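Local atomic coordinates of gluconate kinase (Lactobacillus acidophilus, PDB entry 3LL3), a protein that binds ATP and D-xylulose and, as an FGGY-family carbohydrate kinase, probably transfers phosphate from the nucleotide to a sugar or sugar acid such as xylulose or gluconate. Residues A[265-271]-A[288-294]; A[349-353]-A[489-493]; A[308-312]-A[365-369]. All coordinates share one frame. Residues are numbered along the deposited sequence.

Contact 1 (A[265-271]-A[288-294])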
loop_
_atom_site.group_PDB
_atom_site.type_symbol
_atom_site.label_atom_id
_atom_site.label_comp_id
_atom_site.label_asym_id
_atom_site.label_seq_id
_atom_site.Cartn_x
_atom_site.Cartn_y
_atom_site.Cartn_z
ATOM N N ILE A 265 19.973 5.205 -13.845
ATOM C CA ILE A 265 20.278 6.615 -14.085
ATOM C C ILE A 265 21.790 6.854 -13.936
ATOM O O ILE A 265 22.397 6.428 -12.947
ATOM C CB ILE A 265 19.456 7.558 -13.152
ATOM C CG1 ILE A 265 19.710 9.029 -13.515
ATOM C CG2 ILE A 265 19.736 7.290 -11.688
ATOM C CD1 ILE A 265 18.988 9.466 -14.825
ATOM N N ARG A 266 22.402 7.514 -14.919
ATOM C CA ARG A 266 23.849 7.717 -14.921
ATOM C C ARG A 266 24.274 9.057 -15.503
ATOM O O ARG A 266 23.574 9.659 -16.326
ATOM C CB ARG A 266 24.526 6.664 -15.774
ATOM C CG ARG A 266 24.196 5.255 -15.431
ATOM C CD ARG A 266 24.827 4.356 -16.453
ATOM N NE ARG A 266 24.489 2.956 -16.249
ATOM C CZ ARG A 266 23.681 2.253 -17.039
ATOM N NH1 ARG A 266 23.111 2.822 -18.109
ATOM N NH2 ARG A 266 23.454 0.967 -16.757
ATOM N N THR A 267 25.466 9.479 -15.111
ATOM C CA THR A 267 26.050 10.703 -15.620
ATOM C C THR A 267 27.566 10.623 -15.485
ATOM O O THR A 267 28.073 9.867 -14.666
ATOM C CB THR A 267 25.488 11.937 -14.873
ATOM O OG1 THR A 267 25.837 13.128 -15.589
ATOM C CG2 THR A 267 26.033 12.004 -13.433
ATOM N N ILE A 268 28.287 11.397 -16.286
ATOM C CA ILE A 268 29.742 11.355 -16.288
ATOM C C ILE A 268 30.280 12.692 -15.805
ATOM O O ILE A 268 29.879 13.746 -16.316
ATOM C CB ILE A 268 30.259 11.030 -17.697
ATOM C CG1 ILE A 268 29.890 9.585 -18.054
ATOM C CG2 ILE A 268 31.768 11.273 -17.799
ATOM C CD1 ILE A 268 30.123 9.213 -19.490
ATOM N N VAL A 269 31.163 12.644 -14.807
ATOM C CA VAL A 269 31.704 13.856 -14.187
ATOM C C VAL A 269 33.225 13.869 -14.319
ATOM O O VAL A 269 33.826 12.838 -14.656
ATOM C CB VAL A 269 31.284 13.977 -12.699
ATOM C CG1 VAL A 269 29.789 14.142 -12.598
ATOM C CG2 VAL A 269 31.718 12.731 -11.916
ATOM N N ASP A 270 33.858 15.015 -14.069
ATOM C CA ASP A 270 35.302 15.121 -14.352
ATOM C C ASP A 270 36.224 14.758 -13.190
ATOM O O ASP A 270 37.446 14.824 -13.319
ATOM C CB ASP A 270 35.685 16.490 -14.918
ATOM C CG ASP A 270 35.287 17.639 -14.014
ATOM O OD1 ASP A 270 34.955 17.415 -12.831
ATOM O OD2 ASP A 270 35.300 18.787 -14.499
ATOM N N GLN A 271 35.650 14.377 -12.060
ATOM C CA GLN A 271 36.464 13.940 -10.938
ATOM C C GLN A 271 35.742 12.892 -10.095
ATOM O O GLN A 271 34.517 12.754 -10.187
ATOM C CB GLN A 271 36.914 15.149 -10.099
ATOM C CG GLN A 271 35.799 15.991 -9.509
ATOM C CD GLN A 271 36.297 17.340 -8.991
ATOM O OE1 GLN A 271 37.432 17.742 -9.272
ATOM N NE2 GLN A 271 35.448 18.046 -8.239
ATOM N N THR A 288 39.947 11.671 -16.136
ATOM C CA THR A 288 39.088 12.851 -16.149
ATOM C C THR A 288 37.622 12.553 -16.479
ATOM O O THR A 288 36.875 13.459 -16.838
ATOM C CB THR A 288 39.624 13.906 -17.143
ATOM O OG1 THR A 288 39.541 13.390 -18.479
ATOM C CG2 THR A 288 41.086 14.254 -16.813
ATOM N N HIS A 289 37.225 11.285 -16.371
ATOM C CA HIS A 289 35.840 10.877 -16.603
ATOM C C HIS A 289 35.452 9.780 -15.603
ATOM O O HIS A 289 36.090 8.726 -15.556
ATOM C CB HIS A 289 35.628 10.378 -18.046
ATOM C CG HIS A 289 35.921 11.407 -19.094
ATOM N ND1 HIS A 289 37.203 11.694 -19.515
ATOM C CD2 HIS A 289 35.102 12.215 -19.808
ATOM C CE1 HIS A 289 37.160 12.636 -20.443
ATOM N NE2 HIS A 289 35.895 12.974 -20.635
ATOM N N TYR A 290 34.405 10.048 -14.823
ATOM C CA TYR A 290 33.913 9.145 -13.789
ATOM C C TYR A 290 32.413 8.922 -13.961
ATOM O O TYR A 290 31.645 9.872 -14.052
ATOM C CB TYR A 290 34.246 9.709 -12.388
ATOM C CG TYR A 290 35.739 9.878 -12.245
ATOM C CD1 TYR A 290 36.390 10.962 -12.823
ATOM C CD2 TYR A 290 36.512 8.910 -11.614
ATOM C CE1 TYR A 290 37.767 11.107 -12.733
ATOM C CE2 TYR A 290 37.897 9.042 -11.530
ATOM C CZ TYR A 290 38.515 10.143 -12.090
ATOM O OH TYR A 290 39.887 10.279 -12.011
ATOM N N LEU A 291 32.011 7.657 -14.008
ATOM C CA LEU A 291 30.618 7.308 -14.221
ATOM C C LEU A 291 29.894 7.201 -12.892
ATOM O O LEU A 291 30.207 6.329 -12.063
ATOM C CB LEU A 291 30.498 6.003 -15.018
ATOM C CG LEU A 291 29.068 5.574 -15.388
ATOM C CD1 LEU A 291 28.535 6.404 -16.556
ATOM C CD2 LEU A 291 29.076 4.086 -15.759
ATOM N N LEU A 292 28.957 8.118 -12.666
ATOM C CA LEU A 292 28.114 8.067 -11.488
ATOM C C LEU A 292 26.785 7.459 -11.862
ATOM O O LEU A 292 26.244 7.738 -12.927
ATOM C CB LEU A 292 27.885 9.463 -10.910
ATOM C CG LEU A 292 29.114 10.355 -10.712
ATOM C CD1 LEU A 292 28.680 11.697 -10.102
ATOM C CD2 LEU A 292 30.161 9.672 -9.839
ATOM N N GLY A 293 26.223 6.635 -10.991
ATOM C CA GLY A 293 24.888 6.166 -11.293
ATOM C C GLY A 293 24.212 5.334 -10.238
ATOM O O GLY A 293 24.810 4.978 -9.203
ATOM N N GLY A 294 22.946 5.039 -10.522
ATOM C CA GLY A 294 22.127 4.170 -9.703
ATOM C C GLY A 294 21.483 3.098 -10.571
ATOM O O GLY A 294 20.705 3.407 -11.479
#
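Six backbone hydrogen bonds tie 265-271 to 288-294, two for each of three pairs of residues. Ile265 pairs with Gly294 (Ile265 N to Gly294 O 3.1 Å, Gly294 N to Ile265 O 2.8 Å), Thr267 with Leu292 and Val269 with Tyr290. The strands run antiparallel, their directions 155° apart. Between these pairs sit the non-hydrogen-bonded ones, Arg266 with Gly293 and Ile268 with Leu291, where CA-H groups face carbonyls: Arg266 CA lies 3.1 Å from Leu292 O, and Ile268 CA 3.3 Å from Tyr290 O. Gly293 comes so close to Arg266 (CA to CA 4.1 Å) that a CB on it would run into Ile265 O and Arg266 CG.

Apolar contacts follow the alternation of the strands. On one face Ile268 CG1 meets Leu291 CD1 at 3.8 Å; on the other, Val269 CG1 touches Leu292 CD1 at 3.7 Å. Past the strand end, Gln271 C lies over one face of the Tyr290 ring, 3.4 Å from Tyr290 CD1.

These are inner strands of the C-terminal domain's sheet, in a family of the actin-like ATPase clan. Arg266, which touches the bound D-xylulose, packs on helix 239-245 with Ile268 and Leu291, while Ile265 meets helix 365-388 from the opposite face. Strand 254-259 flanks 265-269, and strand 281-284 flanks 289-294.

Contact 2 (A[349-353]-A[489-493]). With DXP (1-deoxy-D-xylulose-5-phosphate), chain D.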
loop_
_atom_site.group_PDB
_atom_site.type_symbol
_atom_site.label_atom_id
_atom_site.label_comp_id
_atom_site.label_asym_id
_atom_site.label_seq_id
_atom_site.Cartn_x
_atom_site.Cartn_y
_atom_site.Cartn_z
ATOM N N ASP A 349 18.213 -1.568 -0.181
ATOM C CA ASP A 349 17.646 -2.461 0.832
ATOM C C ASP A 349 17.113 -3.691 0.120
ATOM O O ASP A 349 16.081 -3.639 -0.541
ATOM C CB ASP A 349 16.518 -1.749 1.585
ATOM C CG ASP A 349 15.868 -2.633 2.635
ATOM O OD1 ASP A 349 16.160 -3.847 2.654
ATOM O OD2 ASP A 349 15.068 -2.109 3.438
ATOM N N ALA A 350 17.827 -4.797 0.219
ATOM C CA ALA A 350 17.435 -6.001 -0.494
ATOM C C ALA A 350 16.137 -6.594 0.039
ATOM O O ALA A 350 15.544 -7.439 -0.601
ATOM C CB ALA A 350 18.542 -7.037 -0.425
ATOM N N ASN A 351 15.703 -6.163 1.213
ATOM C CA ASN A 351 14.490 -6.722 1.809
ATOM C C ASN A 351 13.248 -5.893 1.547
ATOM O O ASN A 351 12.148 -6.288 1.918
ATOM C CB ASN A 351 14.670 -6.934 3.314
ATOM C CG ASN A 351 15.859 -7.791 3.620
ATOM O OD1 ASN A 351 16.064 -8.828 2.987
ATOM N ND2 ASN A 351 16.677 -7.351 4.567
ATOM N N ALA A 352 13.422 -4.745 0.902
ATOM C CA ALA A 352 12.288 -3.852 0.647
ATOM C C ALA A 352 11.182 -4.557 -0.112
ATOM O O ALA A 352 11.420 -5.522 -0.836
ATOM C CB ALA A 352 12.736 -2.609 -0.110
ATOM N N ARG A 353 9.958 -4.076 0.070
ATOM C CA ARG A 353 8.821 -4.593 -0.669
ATOM C C ARG A 353 7.971 -3.413 -1.152
ATOM O O ARG A 353 8.191 -2.290 -0.732
ATOM C CB ARG A 353 8.020 -5.556 0.205
ATOM C CG ARG A 353 8.737 -6.889 0.429
ATOM C CD ARG A 353 8.076 -7.654 1.548
ATOM N NE ARG A 353 7.900 -9.061 1.210
ATOM C CZ ARG A 353 8.684 -10.036 1.647
ATOM N NH1 ARG A 353 9.702 -9.755 2.447
ATOM N NH2 ARG A 353 8.451 -11.289 1.287
ATOM N N TYR A 489 10.678 -3.233 6.689
ATOM C CA TYR A 489 10.697 -4.334 5.727
ATOM C C TYR A 489 11.249 -5.658 6.283
ATOM O O TYR A 489 10.866 -6.738 5.823
ATOM C CB TYR A 489 11.421 -3.919 4.440
ATOM C CG TYR A 489 10.789 -2.725 3.757
ATOM C CD1 TYR A 489 11.549 -1.611 3.420
ATOM C CD2 TYR A 489 9.415 -2.697 3.487
ATOM C CE1 TYR A 489 10.976 -0.513 2.801
ATOM C CE2 TYR A 489 8.824 -1.592 2.861
ATOM C CZ TYR A 489 9.615 -0.507 2.523
ATOM O OH TYR A 489 9.050 0.587 1.927
ATOM N N GLY A 490 12.122 -5.574 7.284
ATOM C CA GLY A 490 12.776 -6.761 7.817
ATOM C C GLY A 490 11.743 -7.679 8.432
ATOM O O GLY A 490 11.880 -8.901 8.452
ATOM N N LYS A 491 10.684 -7.051 8.913
ATOM C CA LYS A 491 9.558 -7.714 9.543
ATOM C C LYS A 491 8.914 -8.774 8.632
ATOM O O LYS A 491 8.519 -9.837 9.104
ATOM C CB LYS A 491 8.540 -6.633 9.929
ATOM C CG LYS A 491 7.976 -6.730 11.341
ATOM C CD LYS A 491 9.073 -6.940 12.386
ATOM C CE LYS A 491 8.507 -6.815 13.803
ATOM N NZ LYS A 491 7.157 -7.453 13.926
ATOM N N PHE A 492 8.822 -8.491 7.331
ATOM C CA PHE A 492 8.132 -9.375 6.383
ATOM C C PHE A 492 8.796 -10.734 6.179
ATOM O O PHE A 492 8.328 -11.548 5.375
ATOM C CB PHE A 492 7.942 -8.675 5.024
ATOM C CG PHE A 492 6.928 -7.575 5.067
ATOM C CD1 PHE A 492 7.288 -6.303 5.480
ATOM C CD2 PHE A 492 5.593 -7.828 4.758
ATOM C CE1 PHE A 492 6.330 -5.281 5.553
ATOM C CE2 PHE A 492 4.635 -6.816 4.833
ATOM C CZ PHE A 492 5.004 -5.547 5.236
ATOM N N SER A 493 9.874 -10.989 6.911
ATOM C CA SER A 493 10.646 -12.202 6.682
ATOM C C SER A 493 11.731 -12.413 7.742
ATOM O O SER A 493 11.533 -12.111 8.923
ATOM C CB SER A 493 11.262 -12.149 5.280
ATOM O OG SER A 493 11.904 -13.367 4.958
HETATM C C1 DXP D . 16.226 -11.974 -1.495
HETATM C C2 DXP D . 15.375 -11.638 -2.755
HETATM C C3 DXP D . 16.155 -11.242 -4.035
HETATM C C4 DXP D . 17.070 -10.054 -3.676
HETATM C C5 DXP D . 17.700 -9.086 -4.708
HETATM O O2 DXP D . 14.234 -11.338 -2.628
HETATM O O3 DXP D . 15.320 -11.142 -5.121
HETATM O O4 DXP D . 16.502 -9.396 -2.589
HETATM O O5 DXP D . 17.610 -7.711 -4.447
HETATM P P DXP D . 18.807 -6.569 -4.594
HETATM O O2P DXP D . 19.733 -6.599 -3.298
HETATM O O1P DXP D . 19.513 -6.709 -6.026
HETATM O O3P DXP D . 18.263 -5.270 -4.479
HETATM O O HOH W 1 11.692 -8.332 3.537
HETATM O O HOH W 2 6.888 -0.093 0.401
#
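Tyr489 lays one face of its ring against the backbone of the 349-353 loop, with Ala352 CA and Arg353 N over it. Ala352 CA stands 4.0 Å from the centroid of the Tyr489 ring and 27° off its normal, a CH-pi contact, and the Ala352 methyl follows at 3.9 Å from CB to Tyr489 CD1. At the ring edge, Asp349 OD2 is 3.6 Å from Tyr489 CD1.

The loop is tightly folded. Asp349 to Ala352 form a type I beta turn (Ala352 N to Asp349 O 3.2 Å), and within it Asp349 OD1 accepts from Asn351 N at 2.8 Å, an Asx turn. Another part of the turn lines a ligand pocket: Ala350, out of reach of 489-493, has its O 2.9 Å from O4 of 1-deoxy-D-xylulose-5-phosphate (DXP). Segment 489-493 follows helix 465-485 near the C-terminal end of the chain.

Water supplies the polar links. One molecule donates to Asn351 O (2.6 Å) and to Tyr489 O (2.9 Å) and accepts a weak bond from Arg353 NH1; another joins Arg353 O to Tyr489 OH. The Arg353 side chain reaches the short 3-10 turn, where Phe492 CB sits over one face of the guanidinium, 3.3 Å from Arg353 NH1. Both residues also pack on the second subunit, Arg353 on its Leu359 and Phe492 on its Gly358.

Contact 3 (A[308-312]-A[365-369])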
loop_
_atom_site.group_PDB
_atom_site.type_symbol
_atom_site.label_atom_id
_atom_site.label_comp_id
_atom_site.label_asym_id
_atom_site.label_seq_id
_atom_site.Cartn_x
_atom_site.Cartn_y
_atom_site.Cartn_z
ATOM N N GLN A 308 -0.442 -7.561 -15.112
ATOM C CA GLN A 308 -1.009 -8.890 -14.909
ATOM C C GLN A 308 -1.835 -9.017 -13.635
ATOM O O GLN A 308 -2.727 -9.859 -13.557
ATOM C CB GLN A 308 0.103 -9.931 -14.818
ATOM C CG GLN A 308 0.855 -10.204 -16.113
ATOM C CD GLN A 308 1.660 -11.483 -16.018
ATOM O OE1 GLN A 308 2.882 -11.456 -15.806
ATOM N NE2 GLN A 308 0.970 -12.622 -16.134
ATOM N N THR A 309 -1.520 -8.210 -12.627
ATOM C CA THR A 309 -2.119 -8.369 -11.304
ATOM C C THR A 309 -3.331 -7.465 -11.121
ATOM O O THR A 309 -4.366 -7.910 -10.634
ATOM C CB THR A 309 -1.090 -8.109 -10.191
ATOM O OG1 THR A 309 -0.055 -9.084 -10.285
ATOM C CG2 THR A 309 -1.724 -8.194 -8.813
ATOM N N LEU A 310 -3.200 -6.206 -11.525
ATOM C CA LEU A 310 -4.300 -5.261 -11.392
ATOM C C LEU A 310 -5.406 -5.624 -12.361
ATOM O O LEU A 310 -6.567 -5.380 -12.075
ATOM C CB LEU A 310 -3.854 -3.811 -11.617
ATOM C CG LEU A 310 -3.152 -3.141 -10.435
ATOM C CD1 LEU A 310 -2.040 -4.035 -9.988
ATOM C CD2 LEU A 310 -2.593 -1.776 -10.774
ATOM N N PHE A 311 -5.050 -6.219 -13.500
ATOM C CA PHE A 311 -6.055 -6.565 -14.511
ATOM C C PHE A 311 -6.152 -8.079 -14.735
ATOM O O PHE A 311 -6.916 -8.782 -14.082
ATOM C CB PHE A 311 -5.754 -5.865 -15.842
ATOM C CG PHE A 311 -5.735 -4.358 -15.767
ATOM C CD1 PHE A 311 -4.584 -3.677 -15.406
ATOM C CD2 PHE A 311 -6.860 -3.618 -16.103
ATOM C CE1 PHE A 311 -4.560 -2.297 -15.355
ATOM C CE2 PHE A 311 -6.838 -2.230 -16.048
ATOM C CZ PHE A 311 -5.679 -1.572 -15.679
ATOM N N ASP A 312 -5.372 -8.565 -15.684
ATOM C CA ASP A 312 -5.333 -9.986 -16.017
ATOM C C ASP A 312 -4.268 -10.198 -17.085
ATOM O O ASP A 312 -3.752 -9.225 -17.647
ATOM C CB ASP A 312 -6.723 -10.538 -16.430
ATOM C CG ASP A 312 -7.227 -9.996 -17.772
ATOM O OD1 ASP A 312 -6.447 -9.911 -18.753
ATOM O OD2 ASP A 312 -8.434 -9.691 -17.860
ATOM N N LYS A 365 -9.624 1.693 -10.351
ATOM C CA LYS A 365 -8.547 1.068 -11.121
ATOM C C LYS A 365 -7.601 2.071 -11.800
ATOM O O LYS A 365 -6.389 1.894 -11.768
ATOM C CB LYS A 365 -9.085 0.070 -12.145
ATOM C CG LYS A 365 -7.986 -0.796 -12.800
ATOM C CD LYS A 365 -7.805 -2.108 -12.051
ATOM C CE LYS A 365 -9.011 -3.010 -12.334
ATOM N NZ LYS A 365 -8.885 -4.356 -11.722
ATOM N N PRO A 366 -8.143 3.118 -12.431
ATOM C CA PRO A 366 -7.211 4.028 -13.111
ATOM C C PRO A 366 -6.214 4.677 -12.159
ATOM O O PRO A 366 -5.057 4.815 -12.524
ATOM C CB PRO A 366 -8.149 5.071 -13.722
ATOM C CG PRO A 366 -9.379 4.277 -14.036
ATOM C CD PRO A 366 -9.537 3.373 -12.837
ATOM N N GLU A 367 -6.662 5.085 -10.976
ATOM C CA GLU A 367 -5.772 5.658 -9.970
ATOM C C GLU A 367 -4.668 4.679 -9.542
ATOM O O GLU A 367 -3.528 5.087 -9.335
ATOM C CB GLU A 367 -6.561 6.099 -8.731
ATOM C CG GLU A 367 -7.309 7.435 -8.873
ATOM C CD GLU A 367 -8.485 7.367 -9.839
ATOM O OE1 GLU A 367 -9.098 6.287 -10.011
ATOM O OE2 GLU A 367 -8.795 8.409 -10.429
HETATM N N MSE A 368 -4.998 3.397 -9.397
HETATM C CA MSE A 368 -3.974 2.429 -9.006
HETATM C C MSE A 368 -3.006 2.170 -10.132
HETATM O O MSE A 368 -1.810 2.094 -9.892
HETATM C CB MSE A 368 -4.573 1.125 -8.504
HETATM C CG MSE A 368 -5.430 1.378 -7.245
HETATM SE SE MSE A 368 -6.071 -0.264 -6.450
HETATM C CE MSE A 368 -4.403 -0.899 -5.608
ATOM N N ALA A 369 -3.531 2.060 -11.355
ATOM C CA ALA A 369 -2.705 1.844 -12.539
ATOM C C ALA A 369 -1.722 2.983 -12.695
ATOM O O ALA A 369 -0.533 2.763 -12.900
ATOM C CB ALA A 369 -3.574 1.726 -13.804
#
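A bent lysine makes the polar part of this contact. Lys365 leaves its helix with chi1 t, but chi2 at 93° falls between wells and chi3 is p, so the chain curls toward 308-312 instead of extending. That curl lays CD over one face of the Phe311 ring and brings Lys365 CG to 3.7 Å from Phe311 CE2. It also delivers Lys365 NZ to Leu310 O, a short hydrogen bond of 2.6 Å. The ammonium is 5.3 Å from the Phe311 ring centroid, at most a weak cation-pi attraction.

Here the C-terminal part of helix 300-311, with a wider pi-type turn at 308-311, packs against the first turn of helix 365-388 in the C-terminal domain. The site lies on the dimer interface: Lys365 of the second subunit bonds to the carbonyls of Thr309 and Phe311, while the local Lys365 makes the weaker reciprocal bonds.

Leu310, with chi1 m and chi2 p, sends CD2 to 4.2 Å from CB of Met368, a selenomethionine, and to 4.0 Å from Ala369 N. The CA-to-CB bond of Phe311 points sideways, but with chi1 m its ring swings nearer and presents its edge to Ala369, Phe311 CZ to Ala369 CB 4.3 Å; the ring also meets that of Phe320 from helix 317-325.

How the contacts relate
Contact 1 lies deepest, its centre about 13 Å from the centre of the chain, and consists of regular strand pairing beside the sugar site. Contacts 2 and 3 lie farther out, with centres about 24 and 29 Å from that point, and both reach the second subunit. Contact 2 relies on a tyrosine face and bridging waters between irregular segments; contact 3, though mostly buried, joins two helices through one direct lysine-to-carbonyl bond and apolar side chains. Contacts 1 and 3 are connected in two ways: strand 289-296 is followed by helix 300-311, and Ile265 packs on the far part of helix 365-388, whose first turn is in contact 3. Their nearest atoms are nevertheless about 21 Å apart.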